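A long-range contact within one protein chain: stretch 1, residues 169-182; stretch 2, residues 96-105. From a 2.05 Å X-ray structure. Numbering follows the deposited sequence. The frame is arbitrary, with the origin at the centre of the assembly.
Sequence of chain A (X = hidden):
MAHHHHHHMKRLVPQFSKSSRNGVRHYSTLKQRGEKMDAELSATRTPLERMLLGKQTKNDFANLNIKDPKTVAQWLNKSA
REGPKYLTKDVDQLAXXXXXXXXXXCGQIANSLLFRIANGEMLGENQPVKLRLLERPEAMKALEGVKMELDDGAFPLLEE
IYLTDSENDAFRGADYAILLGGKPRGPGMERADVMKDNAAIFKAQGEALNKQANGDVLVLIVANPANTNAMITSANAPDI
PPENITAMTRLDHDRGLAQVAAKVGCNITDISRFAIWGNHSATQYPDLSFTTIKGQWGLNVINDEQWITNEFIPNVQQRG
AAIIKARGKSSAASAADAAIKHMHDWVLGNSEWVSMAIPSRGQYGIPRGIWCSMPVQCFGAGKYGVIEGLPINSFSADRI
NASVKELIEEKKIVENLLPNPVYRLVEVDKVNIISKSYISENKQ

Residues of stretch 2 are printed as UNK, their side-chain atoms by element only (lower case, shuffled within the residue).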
# COMPACT_ATOMS: atom_id res chain seq x y z
N ASP A 169 13.41 23.59 1.14
CA ASP A 169 11.95 23.70 1.05
C ASP A 169 11.26 22.47 1.65
O ASP A 169 10.23 22.60 2.34
CB ASP A 169 11.47 23.92 -0.40
CG ASP A 169 11.83 25.32 -0.95
OD1 ASP A 169 12.00 26.29 -0.17
OD2 ASP A 169 11.89 25.48 -2.20
N ALA A 170 11.81 21.28 1.41
CA ALA A 170 11.14 20.04 1.79
C ALA A 170 10.86 19.98 3.29
O ALA A 170 9.75 19.63 3.71
CB ALA A 170 11.98 18.84 1.35
N PHE A 171 11.84 20.33 4.12
CA PHE A 171 11.73 20.12 5.56
C PHE A 171 11.07 21.27 6.30
O PHE A 171 10.85 21.14 7.51
CB PHE A 171 13.10 19.88 6.18
CG PHE A 171 13.74 18.61 5.74
CD1 PHE A 171 13.20 17.39 6.10
CD2 PHE A 171 14.87 18.63 4.94
CE1 PHE A 171 13.80 16.21 5.70
CE2 PHE A 171 15.47 17.45 4.53
CZ PHE A 171 14.93 16.24 4.90
N ARG A 172 10.76 22.38 5.63
CA ARG A 172 10.05 23.49 6.26
C ARG A 172 8.80 22.98 6.96
O ARG A 172 7.93 22.34 6.34
CB ARG A 172 9.69 24.58 5.22
CG ARG A 172 8.80 25.71 5.80
CD ARG A 172 8.58 26.90 4.85
NE ARG A 172 9.84 27.37 4.27
CZ ARG A 172 10.20 27.13 3.02
NH1 ARG A 172 9.40 26.45 2.20
NH2 ARG A 172 11.38 27.54 2.58
N GLY A 173 8.73 23.24 8.26
CA GLY A 173 7.58 22.87 9.07
C GLY A 173 7.38 21.39 9.27
O GLY A 173 6.28 20.98 9.67
N ALA A 174 8.40 20.57 9.06
CA ALA A 174 8.22 19.13 9.20
C ALA A 174 8.00 18.75 10.65
O ALA A 174 8.71 19.21 11.55
CB ALA A 174 9.43 18.39 8.64
N ASP A 175 6.97 17.93 10.89
CA ASP A 175 6.78 17.25 12.16
C ASP A 175 7.37 15.86 12.12
O ASP A 175 7.74 15.31 13.17
CB ASP A 175 5.31 17.14 12.53
CG ASP A 175 4.66 18.46 12.71
OD1 ASP A 175 5.14 19.23 13.56
OD2 ASP A 175 3.67 18.72 12.00
N TYR A 176 7.44 15.29 10.93
CA TYR A 176 7.94 13.95 10.68
C TYR A 176 8.75 13.97 9.40
O TYR A 176 8.44 14.71 8.46
CB TYR A 176 6.78 12.96 10.54
CG TYR A 176 5.89 12.91 11.75
CD1 TYR A 176 6.29 12.26 12.91
CD2 TYR A 176 4.67 13.53 11.76
CE1 TYR A 176 5.47 12.21 14.04
CE2 TYR A 176 3.84 13.50 12.87
CZ TYR A 176 4.25 12.83 14.01
OH TYR A 176 3.42 12.81 15.11
N ALA A 177 9.80 13.16 9.36
CA ALA A 177 10.55 12.98 8.13
C ALA A 177 10.92 11.52 7.99
O ALA A 177 11.45 10.90 8.91
CB ALA A 177 11.79 13.89 8.08
N ILE A 178 10.64 10.96 6.82
CA ILE A 178 11.01 9.59 6.47
C ILE A 178 12.00 9.68 5.32
O ILE A 178 11.67 10.19 4.25
CB ILE A 178 9.79 8.72 6.10
CG1 ILE A 178 8.85 8.63 7.30
CG2 ILE A 178 10.23 7.31 5.68
CD1 ILE A 178 7.56 7.93 7.01
N LEU A 179 13.23 9.24 5.56
CA LEU A 179 14.33 9.47 4.63
C LEU A 179 14.60 8.19 3.87
O LEU A 179 15.34 7.32 4.34
CB LEU A 179 15.56 9.96 5.39
CG LEU A 179 15.20 11.23 6.16
CD1 LEU A 179 16.41 11.92 6.75
CD2 LEU A 179 14.41 12.19 5.22
N LEU A 180 14.01 8.09 2.67
CA LEU A 180 14.19 6.96 1.77
C LEU A 180 15.30 7.21 0.78
O LEU A 180 15.95 6.26 0.32
CB LEU A 180 12.90 6.67 0.99
CG LEU A 180 11.61 6.53 1.80
CD1 LEU A 180 10.39 6.40 0.87
CD2 LEU A 180 11.71 5.30 2.70
N GLY A 181 15.55 8.48 0.46
CA GLY A 181 16.47 8.81 -0.59
C GLY A 181 17.92 8.70 -0.15
O GLY A 181 18.29 9.01 0.98
N GLY A 182 18.75 8.30 -1.10
CA GLY A 182 20.17 8.17 -0.85
C GLY A 182 20.90 7.97 -2.16
O GLY A 182 20.33 8.17 -3.24
N UNK A 96 -5.45 18.95 14.62
CA UNK A 96 -4.78 19.86 13.70
C UNK A 96 -3.80 19.09 12.84
O UNK A 96 -3.30 18.02 13.25
c UNK A 96 -5.18 19.30 16.03
c UNK A 96 -3.95 20.14 15.92
c UNK A 96 -4.07 20.86 14.62
N UNK A 97 -3.52 19.56 11.63
CA UNK A 97 -2.68 18.77 10.72
C UNK A 97 -1.23 18.70 11.15
O UNK A 97 -0.71 19.59 11.82
c UNK A 97 -2.84 19.51 9.38
c UNK A 97 -3.20 20.90 9.75
c UNK A 97 -4.04 20.78 11.00
N UNK A 98 -0.57 17.61 10.76
CA UNK A 98 0.87 17.47 10.89
C UNK A 98 1.47 17.38 9.48
O UNK A 98 0.79 17.01 8.51
c UNK A 98 1.27 16.23 11.72
c UNK A 98 0.85 14.95 10.98
c UNK A 98 0.63 16.31 13.10
N UNK A 99 2.75 17.72 9.38
CA UNK A 99 3.49 17.75 8.13
C UNK A 99 4.55 16.65 8.10
O UNK A 99 5.36 16.54 9.03
c UNK A 99 4.17 19.12 7.98
o UNK A 99 3.17 20.12 7.87
c UNK A 99 5.04 19.17 6.74
N UNK A 100 4.56 15.85 7.02
CA UNK A 100 5.50 14.74 6.88
C UNK A 100 6.33 14.96 5.62
O UNK A 100 5.78 15.04 4.52
c UNK A 100 4.78 13.39 6.79
c UNK A 100 5.79 12.24 6.87
c UNK A 100 2.52 12.39 7.45
c UNK A 100 3.74 13.23 7.91
N UNK A 101 7.65 15.01 5.77
CA UNK A 101 8.55 15.10 4.62
C UNK A 101 9.06 13.70 4.24
O UNK A 101 9.55 12.97 5.10
o UNK A 101 9.27 17.28 5.38
c UNK A 101 9.75 16.01 4.93
c UNK A 101 10.62 16.19 3.71
N UNK A 102 8.96 13.35 2.96
CA UNK A 102 9.43 12.06 2.48
C UNK A 102 10.38 12.31 1.32
O UNK A 102 10.00 12.95 0.33
c UNK A 102 8.28 11.13 2.04
c UNK A 102 7.29 10.89 3.18
c UNK A 102 8.85 9.80 1.54
N UNK A 103 11.62 11.84 1.46
CA UNK A 103 12.59 11.91 0.38
C UNK A 103 12.48 10.65 -0.48
O UNK A 103 11.75 9.71 -0.17
o UNK A 103 14.43 10.93 1.61
c UNK A 103 14.00 12.11 0.93
N UNK A 104 13.20 10.65 -1.60
CA UNK A 104 13.08 9.52 -2.52
C UNK A 104 11.66 9.19 -2.90
O UNK A 104 11.32 8.02 -3.08
N UNK A 105 10.81 10.22 -3.03
CA UNK A 105 9.37 10.04 -3.10
C UNK A 105 8.88 9.43 -4.42
O UNK A 105 7.70 9.12 -4.53
c UNK A 105 8.66 11.37 -2.87
O HOH W 1 17.06 10.97 2.06

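Position 96 has three side-chain carbons that close a ring onto the backbone N. It makes no contact with stretch 1. The residue is Pro96.

Position 97 repeats the pattern: three carbons, again closed onto N. Its side-chain carbons stay clear of stretch 1. This is Pro97. Neither ring nitrogen carries a hydrogen to donate.

Position 98 starts the strand. It has three carbons, one of which carries the other two. One of the two end carbons is 3.8 Å from CE2 of Tyr176, at the edge of the ring. CB is 3.5 Å from OD2 of Asp175. The fork sits at CB and no oxygen is present, so this is Val98.

Position 99 has one carbon carrying one oxygen and one carbon. The atoms lie near the loop before the facing strand, with CB 3.3 Å from O of Gly173. A branched CB with a hydroxyl and a methyl means Thr99. Its backbone N donates to OD2 of Asp175 at 3.0 Å. Its O accepts from N of Asp175 at 2.8 Å and from N of Tyr176 at 3.1 Å.

Position 100 has four carbons, forked at the first, with one arm two carbons long. The one-carbon arm is 3.9 Å from CB of Tyr176. That is Ile100. It pairs with Tyr176 and shares a face of the sheet with it. The backbone CA approaches O of Tyr176 at 3.3 Å, a CA-H...O contact.

Position 101 again has one carbon carrying an oxygen and a carbon. The oxygen is 2.9 Å from O of Ala170, and the carbon tip is 3.7 Å from CD1 of Phe171. This is Thr101. OG1 donates a hydrogen bond to O of Ala170, while CG2 packs near CB of Ala170 at 3.8 Å. No residue of the stretch is covered more by stretch 1.

Position 102 has three carbons forked at the first, as at 98. One end carbon is 3.8 Å from CD1 of Leu180, the other 4.4 Å from CB of Ile178. This is Val102.

Position 103 has one carbon, then one oxygen. The oxygen is 2.9 Å from N of Gly181. This is Ser103. OG accepts a hydrogen bond from that N. A water bridges the same OG, at 2.7 Å, to O of Gly181, at 2.6 Å.

Position 104 has no side-chain atoms, so it is Gly104. Its phi is positive, which favours glycine. An ideal CB would lie 3.0 Å from N of Gly181, a clash.

Position 105 has one carbon, pointing away from stretch 1. This is Ala105.

The contact is a pair of parallel strands. Thr101 N donates to Tyr176 O at 2.8 Å, Ile178 N to Thr101 O at 2.9 Å, and Ser103 N to Ile178 O at 3.2 Å. Tyr176, Ile100, Ile178 and Val102 share one face; Ala177 and Thr101 share the other. Side-chain hydrogen bonds extend the join: Asp175 receives Thr99 N, Thr101 reaches back to the helix at Ala170, and Ser103 holds the backbone at Gly181.

Stretch 2 96-105: PPVTITVSGA
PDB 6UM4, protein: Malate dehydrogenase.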